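Local coordinates for PBP domain-containing protein (Vibrio parahaemolyticus, PDB 3MUQ), which is of unknown function but belongs to the periplasmic-binding-protein superfamily and therefore probably binds a small ligand outside the cytoplasm, at residues H6-T12 and D54-T60; G73-L77 and I201-R207; N115-R121 and F144-V150; L158-S162 and Y178-L184. All blocks are in the same frame, centred on the assembly; numbering follows the deposited sequence.

Contact 1: residues H6-T12 and D54-T60; sequences HVRLATT and DVDLVMT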
# COMPACT_ATOMS: atom_id res chain seq x y z
N HIS A 6 -19.03 15.08 -9.24
CA HIS A 6 -19.43 14.13 -8.21
C HIS A 6 -19.03 12.69 -8.48
O HIS A 6 -19.20 12.18 -9.59
CB HIS A 6 -20.93 14.27 -7.92
CG HIS A 6 -21.28 15.56 -7.24
ND1 HIS A 6 -21.35 15.68 -5.86
CD2 HIS A 6 -21.53 16.79 -7.74
CE1 HIS A 6 -21.65 16.93 -5.55
NE2 HIS A 6 -21.76 17.62 -6.67
N VAL A 7 -18.46 12.06 -7.46
CA VAL A 7 -17.99 10.69 -7.56
C VAL A 7 -18.75 9.87 -6.54
O VAL A 7 -18.75 10.20 -5.36
CB VAL A 7 -16.48 10.60 -7.25
CG1 VAL A 7 -16.00 9.16 -7.43
CG2 VAL A 7 -15.67 11.57 -8.14
N ARG A 8 -19.43 8.83 -6.99
CA ARG A 8 -20.18 7.98 -6.08
C ARG A 8 -19.39 6.72 -5.76
O ARG A 8 -18.99 5.99 -6.67
CB ARG A 8 -21.55 7.63 -6.70
CG ARG A 8 -22.39 8.85 -7.03
CD ARG A 8 -23.75 8.46 -7.61
NE ARG A 8 -23.64 7.84 -8.92
CZ ARG A 8 -22.83 8.26 -9.89
NH1 ARG A 8 -22.06 9.32 -9.69
NH2 ARG A 8 -22.78 7.60 -11.05
N LEU A 9 -19.16 6.49 -4.47
CA LEU A 9 -18.41 5.34 -3.97
C LEU A 9 -19.33 4.41 -3.19
O LEU A 9 -19.97 4.84 -2.23
CB LEU A 9 -17.30 5.81 -3.01
CG LEU A 9 -16.56 4.70 -2.25
CD1 LEU A 9 -15.76 3.80 -3.23
CD2 LEU A 9 -15.66 5.28 -1.16
N ALA A 10 -19.41 3.15 -3.61
CA ALA A 10 -20.07 2.14 -2.78
C ALA A 10 -19.02 1.48 -1.90
O ALA A 10 -17.95 1.08 -2.38
CB ALA A 10 -20.79 1.07 -3.65
N THR A 11 -19.30 1.37 -0.61
CA THR A 11 -18.40 0.64 0.28
C THR A 11 -19.18 -0.11 1.35
O THR A 11 -20.41 -0.08 1.35
CB THR A 11 -17.35 1.57 0.95
OG1 THR A 11 -16.28 0.80 1.51
CG2 THR A 11 -18.01 2.42 2.03
N THR A 12 -18.48 -0.76 2.27
CA THR A 12 -19.15 -1.50 3.33
C THR A 12 -19.52 -0.64 4.55
O THR A 12 -18.92 0.40 4.80
CB THR A 12 -18.31 -2.68 3.85
OG1 THR A 12 -17.28 -2.18 4.71
CG2 THR A 12 -17.70 -3.47 2.69
N ASP A 54 -24.82 1.85 -10.62
CA ASP A 54 -25.43 2.87 -9.77
C ASP A 54 -24.36 3.82 -9.23
O ASP A 54 -24.68 4.96 -8.87
CB ASP A 54 -26.14 2.24 -8.55
CG ASP A 54 -27.15 1.17 -8.93
OD1 ASP A 54 -27.54 1.08 -10.11
OD2 ASP A 54 -27.56 0.41 -8.01
N VAL A 55 -23.12 3.34 -9.13
CA VAL A 55 -22.01 4.11 -8.56
C VAL A 55 -20.81 4.06 -9.52
O VAL A 55 -20.82 3.30 -10.49
CB VAL A 55 -21.58 3.55 -7.19
CG1 VAL A 55 -22.70 3.68 -6.15
CG2 VAL A 55 -21.11 2.10 -7.32
N ASP A 56 -19.78 4.84 -9.22
CA ASP A 56 -18.63 4.96 -10.12
C ASP A 56 -17.47 4.04 -9.77
O ASP A 56 -16.65 3.71 -10.64
CB ASP A 56 -18.13 6.40 -10.17
CG ASP A 56 -19.24 7.37 -10.51
OD1 ASP A 56 -19.91 7.16 -11.55
OD2 ASP A 56 -19.44 8.34 -9.76
N LEU A 57 -17.37 3.67 -8.50
CA LEU A 57 -16.36 2.71 -8.07
C LEU A 57 -16.74 2.10 -6.73
O LEU A 57 -17.63 2.60 -6.04
CB LEU A 57 -14.96 3.35 -8.02
CG LEU A 57 -14.57 4.23 -6.82
CD1 LEU A 57 -13.08 4.58 -6.88
CD2 LEU A 57 -15.43 5.50 -6.75
N VAL A 58 -16.05 1.02 -6.35
CA VAL A 58 -16.34 0.32 -5.11
C VAL A 58 -15.09 0.10 -4.27
O VAL A 58 -13.97 0.00 -4.79
CB VAL A 58 -17.00 -1.07 -5.35
CG1 VAL A 58 -18.31 -0.94 -6.14
CG2 VAL A 58 -16.03 -1.98 -6.06
N MSE A 59 -15.28 0.04 -2.96
CA MSE A 59 -14.19 -0.26 -2.04
C MSE A 59 -14.67 -1.31 -1.06
O MSE A 59 -15.54 -1.04 -0.24
CB MSE A 59 -13.78 1.00 -1.29
CG MSE A 59 -12.68 0.77 -0.24
SE MSE A 59 -12.30 2.40 0.78
CE MSE A 59 -11.72 3.56 -0.70
N THR A 60 -14.12 -2.52 -1.15
CA THR A 60 -14.51 -3.60 -0.26
C THR A 60 -13.26 -4.35 0.22
O THR A 60 -12.14 -4.05 -0.19
CB THR A 60 -15.49 -4.59 -0.95
OG1 THR A 60 -14.89 -5.09 -2.15
CG2 THR A 60 -16.79 -3.91 -1.31
O HOH W 1 -25.52 6.03 -12.07
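With CG lying beside its backbone N (chi1 -58°) and the chain bent at chi3 (-67°), Arg8 folds its guanidinium back across Asp56, whose own CG also sits beside its backbone N. NH1 of Arg8 forms a salt bridge with OD2 of Asp56 at 2.8 Å. The two flat groups stand 87° apart, so although each terminal nitrogen of Arg8 faces one carboxylate oxygen, the pairing is not coplanar. OD2 of Asp56 is gripped a second time, on its anti side, by the Arg8 backbone N at 2.8 Å, while OD1 accepts from Asn212 N. Several donors thus hold a buried carboxylate, and they probably stabilise its negative charge. NE of Arg8 reaches the carbonyl O of Asp54 at 3.1 Å.

Beyond this end, strands 6-12 and 57-60 run parallel within the sheet of a PBP-type domain. Ala10 bonds both ways: its N to Leu57 O at 3.1 Å, its O to Met59 N at 2.9 Å. CD1 of Leu9 packs against CG of Leu57 at 3.8 Å on the face covered by helix 213-224. Small Ala10 suits the other face, where its CB meets Val55 CG2 at 3.8 Å and helix 43-51 closes in through Met49. Near the strand ends, the Thr11 hydroxyl OG1 donates to Met59 O at 2.6 Å, tilted from the carbonyl plane.

Contact 2: residues G73-L77 and I201-R207; sequences GYGVL and ILVNPER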
# COMPACT_ATOMS: atom_id res chain seq x y z
N GLY A 73 -16.20 -8.88 -15.54
CA GLY A 73 -16.03 -7.62 -16.25
C GLY A 73 -16.79 -6.43 -15.66
O GLY A 73 -16.86 -5.36 -16.26
N TYR A 74 -17.36 -6.63 -14.48
CA TYR A 74 -18.14 -5.58 -13.83
C TYR A 74 -17.24 -4.43 -13.38
O TYR A 74 -17.61 -3.26 -13.49
CB TYR A 74 -18.90 -6.14 -12.63
CG TYR A 74 -19.90 -7.21 -13.01
CD1 TYR A 74 -20.38 -7.31 -14.30
CD2 TYR A 74 -20.35 -8.13 -12.07
CE1 TYR A 74 -21.30 -8.32 -14.66
CE2 TYR A 74 -21.25 -9.12 -12.40
CZ TYR A 74 -21.72 -9.21 -13.69
OH TYR A 74 -22.61 -10.19 -13.99
N GLY A 75 -16.06 -4.77 -12.88
CA GLY A 75 -15.10 -3.77 -12.45
C GLY A 75 -13.78 -3.92 -13.18
O GLY A 75 -13.46 -5.01 -13.70
N VAL A 76 -13.02 -2.82 -13.21
CA VAL A 76 -11.71 -2.79 -13.84
C VAL A 76 -10.71 -2.04 -12.97
O VAL A 76 -11.10 -1.38 -12.02
CB VAL A 76 -11.76 -2.10 -15.23
CG1 VAL A 76 -12.67 -2.87 -16.19
CG2 VAL A 76 -12.21 -0.65 -15.08
N LEU A 77 -9.43 -2.13 -13.35
CA LEU A 77 -8.31 -1.56 -12.59
C LEU A 77 -8.40 -1.77 -11.08
O LEU A 77 -8.27 -0.82 -10.31
CB LEU A 77 -8.12 -0.08 -12.90
CG LEU A 77 -7.78 0.21 -14.36
CD1 LEU A 77 -7.56 1.70 -14.58
CD2 LEU A 77 -6.53 -0.61 -14.73
N ILE A 201 -12.07 -0.69 -6.76
CA ILE A 201 -12.26 -1.14 -8.13
C ILE A 201 -13.23 -0.23 -8.87
O ILE A 201 -14.32 0.08 -8.38
CB ILE A 201 -12.82 -2.58 -8.15
CG1 ILE A 201 -12.00 -3.47 -7.21
CG2 ILE A 201 -12.84 -3.14 -9.58
CD1 ILE A 201 -12.57 -4.87 -7.02
N LEU A 202 -12.82 0.18 -10.06
CA LEU A 202 -13.62 1.08 -10.88
C LEU A 202 -14.74 0.34 -11.60
O LEU A 202 -14.54 -0.77 -12.10
CB LEU A 202 -12.73 1.72 -11.94
CG LEU A 202 -11.48 2.40 -11.37
CD1 LEU A 202 -10.68 3.02 -12.52
CD2 LEU A 202 -11.89 3.44 -10.33
N VAL A 203 -15.91 0.96 -11.68
CA VAL A 203 -16.97 0.40 -12.50
C VAL A 203 -16.55 0.46 -13.97
O VAL A 203 -16.05 1.48 -14.44
CB VAL A 203 -18.32 1.09 -12.24
CG1 VAL A 203 -19.37 0.64 -13.26
CG2 VAL A 203 -18.76 0.84 -10.76
N ASN A 204 -16.74 -0.64 -14.68
CA ASN A 204 -16.28 -0.74 -16.06
C ASN A 204 -16.96 0.29 -16.99
O ASN A 204 -18.16 0.21 -17.23
CB ASN A 204 -16.53 -2.15 -16.57
CG ASN A 204 -15.94 -2.39 -17.95
OD1 ASN A 204 -15.57 -1.45 -18.67
ND2 ASN A 204 -15.85 -3.66 -18.33
N PRO A 205 -16.19 1.26 -17.51
CA PRO A 205 -16.82 2.32 -18.32
C PRO A 205 -17.35 1.79 -19.64
O PRO A 205 -18.15 2.45 -20.29
CB PRO A 205 -15.67 3.30 -18.56
CG PRO A 205 -14.45 2.45 -18.52
CD PRO A 205 -14.73 1.43 -17.43
N GLU A 206 -16.89 0.61 -20.03
CA GLU A 206 -17.41 -0.09 -21.19
C GLU A 206 -18.85 -0.49 -20.92
O GLU A 206 -19.69 -0.41 -21.81
CB GLU A 206 -16.60 -1.37 -21.42
CG GLU A 206 -15.86 -1.47 -22.72
CD GLU A 206 -15.29 -2.87 -22.92
OE1 GLU A 206 -15.54 -3.75 -22.05
OE2 GLU A 206 -14.60 -3.10 -23.94
N ARG A 207 -19.11 -0.96 -19.71
CA ARG A 207 -20.46 -1.33 -19.31
C ARG A 207 -21.31 -0.09 -19.09
O ARG A 207 -22.51 -0.11 -19.35
CB ARG A 207 -20.46 -2.18 -18.04
CG ARG A 207 -20.15 -3.62 -18.27
CD ARG A 207 -20.04 -4.40 -16.95
NE ARG A 207 -21.28 -4.43 -16.18
CZ ARG A 207 -22.31 -5.22 -16.47
NH1 ARG A 207 -22.27 -6.03 -17.52
NH2 ARG A 207 -23.39 -5.19 -15.71
O HOH W 2 -20.40 -2.97 -13.80
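Gly73 leaves helix 63-71 through a Schellman motif with phi 84°, a conformation glycine adopts easily, and turns its carbonyl O to the amide of Asn204. ND2 of Asn204 donates to it at 2.9 Å, with the acceptor in the amide plane. The other end of that amide, OD1, receives the N of Glu206 in an Asx turn; together the two bonds probably restrain the amide's rotation. At Tyr74 the carbonyl O takes the Asn204 backbone N at 3.0 Å and also a water that bridges to NE of Arg207. The Tyr74 ring brings CD1 over the centre of the Arg207 guanidinium, 3.6 Å from its CZ, but the two planes are 53° apart, so they do not stack in parallel. NH2 of Arg207 bonds onward to Glu51 O.

Gly75 pairs with Val203, and its lack of a side chain leaves room for CG2 of Ile201, 3.7 Å from the glycine CA. Val76 and Leu202 then form the hydrogen-bonded antiparallel pair, Val76 N to Leu202 O at 2.8 Å and Leu202 N to Val76 O at 3.0 Å. Val76 lays CG1 on the Asn204 amide, 3.7 Å from its CG, and CG2 near Pro205. Leu77, where the chain turns a corner, touches CD1 of Leu202 with its own CD1 at 4.0 Å. Asn204 thus reads two successive carbonyls with side chain and backbone, tying the exit of helix 63-71 to the end of strand 195-203.

Contact 3: residues N115-R121 and F144-V150; sequences NATFISR and FGGYRSV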
# COMPACT_ATOMS: atom_id res chain seq x y z
N ASN A 115 -12.74 -12.55 33.05
CA ASN A 115 -12.32 -11.26 33.57
C ASN A 115 -10.78 -11.12 33.59
O ASN A 115 -10.19 -10.66 34.57
CB ASN A 115 -12.92 -10.99 34.95
CG ASN A 115 -12.76 -9.56 35.37
OD1 ASN A 115 -12.97 -8.64 34.58
ND2 ASN A 115 -12.35 -9.35 36.61
N ALA A 116 -10.16 -11.55 32.51
CA ALA A 116 -8.74 -11.31 32.27
C ALA A 116 -8.50 -9.83 31.99
O ALA A 116 -9.43 -9.09 31.66
CB ALA A 116 -8.26 -12.14 31.09
N THR A 117 -7.27 -9.38 32.10
CA THR A 117 -6.97 -7.99 31.82
C THR A 117 -6.93 -7.74 30.30
O THR A 117 -6.31 -8.50 29.55
CB THR A 117 -5.67 -7.53 32.52
OG1 THR A 117 -5.89 -7.54 33.94
CG2 THR A 117 -5.27 -6.12 32.08
N PHE A 118 -7.64 -6.70 29.84
CA PHE A 118 -7.67 -6.36 28.42
C PHE A 118 -7.51 -4.86 28.23
O PHE A 118 -8.25 -4.06 28.80
CB PHE A 118 -8.98 -6.82 27.76
CG PHE A 118 -8.99 -6.65 26.28
CD1 PHE A 118 -8.63 -7.70 25.44
CD2 PHE A 118 -9.32 -5.42 25.71
CE1 PHE A 118 -8.62 -7.54 24.08
CE2 PHE A 118 -9.30 -5.25 24.35
CZ PHE A 118 -8.96 -6.31 23.53
N ILE A 119 -6.52 -4.47 27.44
CA ILE A 119 -6.25 -3.06 27.24
C ILE A 119 -6.82 -2.61 25.90
O ILE A 119 -6.44 -3.14 24.85
CB ILE A 119 -4.73 -2.76 27.26
CG1 ILE A 119 -4.04 -3.48 28.44
CG2 ILE A 119 -4.49 -1.24 27.26
CD1 ILE A 119 -4.69 -3.21 29.79
N SER A 120 -7.72 -1.64 25.93
CA SER A 120 -8.24 -1.06 24.70
C SER A 120 -7.60 0.31 24.47
O SER A 120 -7.34 1.05 25.42
CB SER A 120 -9.76 -0.92 24.77
OG SER A 120 -10.21 -0.07 23.73
N ARG A 121 -7.35 0.65 23.21
CA ARG A 121 -6.86 1.98 22.86
C ARG A 121 -7.87 3.05 23.29
O ARG A 121 -7.48 4.13 23.74
CB ARG A 121 -6.59 2.04 21.36
CG ARG A 121 -5.41 1.17 20.95
CD ARG A 121 -5.09 1.32 19.48
NE ARG A 121 -4.91 2.72 19.08
CZ ARG A 121 -4.43 3.08 17.89
NH1 ARG A 121 -4.07 2.15 17.01
NH2 ARG A 121 -4.30 4.36 17.58
N PHE A 144 -16.49 -5.71 31.76
CA PHE A 144 -15.87 -6.52 32.80
C PHE A 144 -14.78 -5.76 33.55
O PHE A 144 -14.14 -4.85 33.00
CB PHE A 144 -15.38 -7.87 32.25
CG PHE A 144 -14.49 -7.77 31.03
CD1 PHE A 144 -13.12 -7.91 31.16
CD2 PHE A 144 -15.03 -7.58 29.76
CE1 PHE A 144 -12.28 -7.84 30.05
CE2 PHE A 144 -14.20 -7.51 28.64
CZ PHE A 144 -12.83 -7.64 28.79
N GLY A 145 -14.57 -6.13 34.81
CA GLY A 145 -13.54 -5.52 35.62
C GLY A 145 -12.19 -5.39 34.92
O GLY A 145 -11.58 -4.32 34.92
N GLY A 146 -11.73 -6.48 34.31
CA GLY A 146 -10.42 -6.46 33.67
C GLY A 146 -10.25 -5.49 32.50
O GLY A 146 -9.12 -5.21 32.08
N TYR A 147 -11.36 -4.97 31.99
CA TYR A 147 -11.33 -4.15 30.78
C TYR A 147 -10.88 -2.72 31.04
O TYR A 147 -11.50 -2.01 31.81
CB TYR A 147 -12.70 -4.15 30.10
CG TYR A 147 -12.71 -3.47 28.74
CD1 TYR A 147 -12.30 -4.14 27.60
CD2 TYR A 147 -13.15 -2.16 28.61
CE1 TYR A 147 -12.31 -3.52 26.35
CE2 TYR A 147 -13.16 -1.53 27.37
CZ TYR A 147 -12.75 -2.21 26.25
OH TYR A 147 -12.77 -1.58 25.01
N ARG A 148 -9.79 -2.32 30.38
CA ARG A 148 -9.23 -0.98 30.57
C ARG A 148 -9.04 -0.22 29.26
O ARG A 148 -8.27 -0.63 28.40
CB ARG A 148 -7.90 -1.07 31.31
CG ARG A 148 -8.04 -1.58 32.73
CD ARG A 148 -6.70 -1.66 33.42
NE ARG A 148 -6.24 -0.36 33.90
CZ ARG A 148 -6.27 0.02 35.17
NH1 ARG A 148 -6.76 -0.80 36.09
NH2 ARG A 148 -5.82 1.21 35.53
N SER A 149 -9.75 0.90 29.14
CA SER A 149 -9.74 1.75 27.96
C SER A 149 -8.86 2.96 28.26
O SER A 149 -9.29 3.90 28.92
CB SER A 149 -11.18 2.19 27.65
OG SER A 149 -11.27 2.86 26.41
N VAL A 150 -7.61 2.93 27.78
CA VAL A 150 -6.60 3.87 28.25
C VAL A 150 -6.59 5.22 27.53
O VAL A 150 -6.04 6.19 28.04
CB VAL A 150 -5.17 3.28 28.18
CG1 VAL A 150 -4.99 2.20 29.24
CG2 VAL A 150 -4.84 2.74 26.77
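The beta-alpha-beta unit of strand 118-120, helix 126-138 and strand 147-149 closes here, Phe118, Ile119 and Ser120 pairing in parallel with Tyr147, Arg148 and Ser149. Arg148 is bonded through both its N and its O: its N donates to Phe118 O at 2.8 Å, and its O accepts from Ser120 N at 2.7 Å. At the entry, Asn115 ends a helix in a Schellman motif, and its OD1 accepts from Gly146 N in a bond modelled so short that its exact length is doubtful. The side chain gets there because CG is swung away from the backbone N (chi1 -167°). Gly146, in the turn from Phe144 to Tyr147, lets the chains close in, its CA 3.5 Å from Ala116 O.

Over one face of the Phe144 ring lies CB of Tyr147, and the edge of the Phe144 ring meets Asn115 OD1. Phe118 and Tyr147 point the same way with planes only 7° apart, meeting rim to rim: CD2 of Phe118 is 3.6 Å from CE1 of Tyr147, and neither ring covers the other. Farther along, OH of Tyr147 comes within 3.1 Å of Ser120 CB. On the reverse face CG2 of Ile119 packs on CG1 of Val150 at 4.0 Å. Because Tyr147 OH and Ser120 OG bond to different oxygens of Glu131, this one carboxylate ties a side chain from each strand to the connecting helix.

Contact 4: residues L158-S162 and Y178-L184; sequences LNMAS and YQNKLDL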
# COMPACT_ATOMS: atom_id res chain seq x y z
N LEU A 158 0.23 -1.21 23.91
CA LEU A 158 1.11 -2.37 24.13
C LEU A 158 1.92 -2.29 25.44
O LEU A 158 1.99 -3.26 26.20
CB LEU A 158 2.05 -2.59 22.92
CG LEU A 158 1.35 -3.12 21.66
CD1 LEU A 158 2.27 -3.03 20.43
CD2 LEU A 158 0.83 -4.55 21.85
N ASN A 159 2.54 -1.13 25.70
CA ASN A 159 3.31 -0.93 26.92
C ASN A 159 2.44 -1.17 28.14
O ASN A 159 2.87 -1.78 29.12
CB ASN A 159 3.91 0.50 26.99
CG ASN A 159 4.95 0.75 25.90
OD1 ASN A 159 5.62 -0.18 25.46
ND2 ASN A 159 5.07 2.01 25.47
N MSE A 160 1.20 -0.71 28.07
CA MSE A 160 0.26 -0.91 29.17
C MSE A 160 -0.05 -2.41 29.33
O MSE A 160 -0.06 -2.93 30.44
CB MSE A 160 -1.02 -0.10 28.95
CG MSE A 160 -1.93 -0.03 30.17
SE MSE A 160 -1.06 0.88 31.71
CE MSE A 160 -0.63 2.51 30.80
N ALA A 161 -0.30 -3.09 28.22
CA ALA A 161 -0.61 -4.52 28.29
C ALA A 161 0.56 -5.32 28.89
O ALA A 161 0.35 -6.28 29.63
CB ALA A 161 -1.01 -5.05 26.90
N SER A 162 1.78 -4.92 28.57
CA SER A 162 2.97 -5.58 29.11
C SER A 162 3.10 -5.28 30.61
O SER A 162 3.39 -6.18 31.41
CB SER A 162 4.23 -5.14 28.35
OG SER A 162 5.39 -5.85 28.80
N TYR A 178 7.72 -3.28 18.65
CA TYR A 178 7.77 -3.18 20.11
C TYR A 178 8.13 -4.48 20.85
O TYR A 178 8.45 -4.45 22.04
CB TYR A 178 6.42 -2.66 20.64
CG TYR A 178 6.24 -1.16 20.60
CD1 TYR A 178 6.12 -0.48 19.38
CD2 TYR A 178 6.17 -0.40 21.77
CE1 TYR A 178 5.95 0.90 19.33
CE2 TYR A 178 6.00 0.98 21.73
CZ TYR A 178 5.89 1.62 20.50
OH TYR A 178 5.71 2.98 20.44
N GLN A 179 8.08 -5.62 20.17
CA GLN A 179 8.15 -6.91 20.87
C GLN A 179 9.41 -7.03 21.73
O GLN A 179 9.39 -7.65 22.79
CB GLN A 179 8.06 -8.07 19.89
CG GLN A 179 9.19 -8.08 18.86
CD GLN A 179 9.04 -9.18 17.85
OE1 GLN A 179 8.59 -10.28 18.17
NE2 GLN A 179 9.43 -8.90 16.61
N ASN A 180 10.50 -6.41 21.29
CA ASN A 180 11.77 -6.50 22.01
C ASN A 180 11.69 -5.96 23.45
O ASN A 180 12.50 -6.33 24.30
CB ASN A 180 12.89 -5.79 21.24
CG ASN A 180 12.79 -4.26 21.33
OD1 ASN A 180 11.99 -3.62 20.64
ND2 ASN A 180 13.63 -3.67 22.19
N LYS A 181 10.71 -5.11 23.72
CA LYS A 181 10.55 -4.55 25.05
C LYS A 181 9.21 -4.92 25.71
O LYS A 181 8.82 -4.34 26.72
CB LYS A 181 10.74 -3.03 25.03
CG LYS A 181 9.66 -2.24 24.32
CD LYS A 181 10.09 -0.77 24.18
CE LYS A 181 8.98 0.11 23.59
NZ LYS A 181 9.50 1.41 23.07
N LEU A 182 8.50 -5.88 25.13
CA LEU A 182 7.23 -6.31 25.71
C LEU A 182 7.35 -7.71 26.32
O LEU A 182 7.93 -8.60 25.73
CB LEU A 182 6.12 -6.29 24.65
CG LEU A 182 5.84 -4.91 24.05
CD1 LEU A 182 4.94 -4.98 22.80
CD2 LEU A 182 5.24 -3.99 25.11
N ASP A 183 6.78 -7.89 27.51
CA ASP A 183 6.71 -9.22 28.11
C ASP A 183 5.41 -9.87 27.68
O ASP A 183 4.58 -10.20 28.52
CB ASP A 183 6.75 -9.14 29.64
CG ASP A 183 8.12 -8.77 30.18
OD1 ASP A 183 9.10 -8.75 29.40
OD2 ASP A 183 8.21 -8.50 31.39
N LEU A 184 5.24 -10.03 26.37
CA LEU A 184 4.02 -10.56 25.80
C LEU A 184 4.42 -11.41 24.60
O LEU A 184 5.57 -11.34 24.15
CB LEU A 184 3.14 -9.41 25.29
CG LEU A 184 2.76 -8.27 26.25
CD1 LEU A 184 2.19 -7.08 25.46
CD2 LEU A 184 1.78 -8.76 27.30
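The backbones of helical residues 158-162 and the irregular segment 178-184 come closest at Ser162 and Asp183, CA to CA 5.3 Å, and a side chain makes the one hydrogen bond between them. Ser162 OG stands trans to the backbone N (chi1 -176°) and accepts from Asp183 N at 2.8 Å in a nearly straight bond, the N-H pointing at the hydroxyl with an angle of 169°. The chain makes an inverse gamma turn about Asp183, just after Leu182, whose side chain packs on the helix.

Leu182 crosses Leu158 at about a right angle. Its CD1 lies 3.8 Å from Leu158 CB, while its CD2 reaches Ser162 CB at 3.6 Å. Leu184 lays its methyls along the helix backbone, CD2 3.7 Å from Ala161 O, with CD1 4.1 Å from CB of the small Ala161. At the outer end OD1 of Asn159 meets the edge of the Tyr178 ring near CD2 at 3.7 Å, the amide and ring planes 46° apart, and CE of Lys181 lies nearby.

Leucines filling the space between helix and loop join helix 154-163 to the link between helix 172-178 and strand 185-188. The Ser162 bond probably helps to fix the loop's position, together with Gln165, which bonds to both Ser162 O and Asp183 O.

How the contacts relate
The contacts form two pairs on opposite sides of the chain's centre. Contacts 1 and 2 have centres 12 Å apart and belong to one sheet: strand 57-60 lies next to strand 195-203, with Val58 O 2.8 Å from Ile201 N. Contacts 3 and 4, centres 16 Å apart, meet where Ile119 CG1 packs at 3.6 Å on Ala161 CA, setting strand 118-120 against helix 154-163. Between the pairs the centres lie about 37 to 45 Å apart, contact 1 to contact 3 and contact 2 to contact 4. This separation is consistent with the two lobes of a PBP fold, whose ligand, as in relatives, would probably sit in the cleft between them.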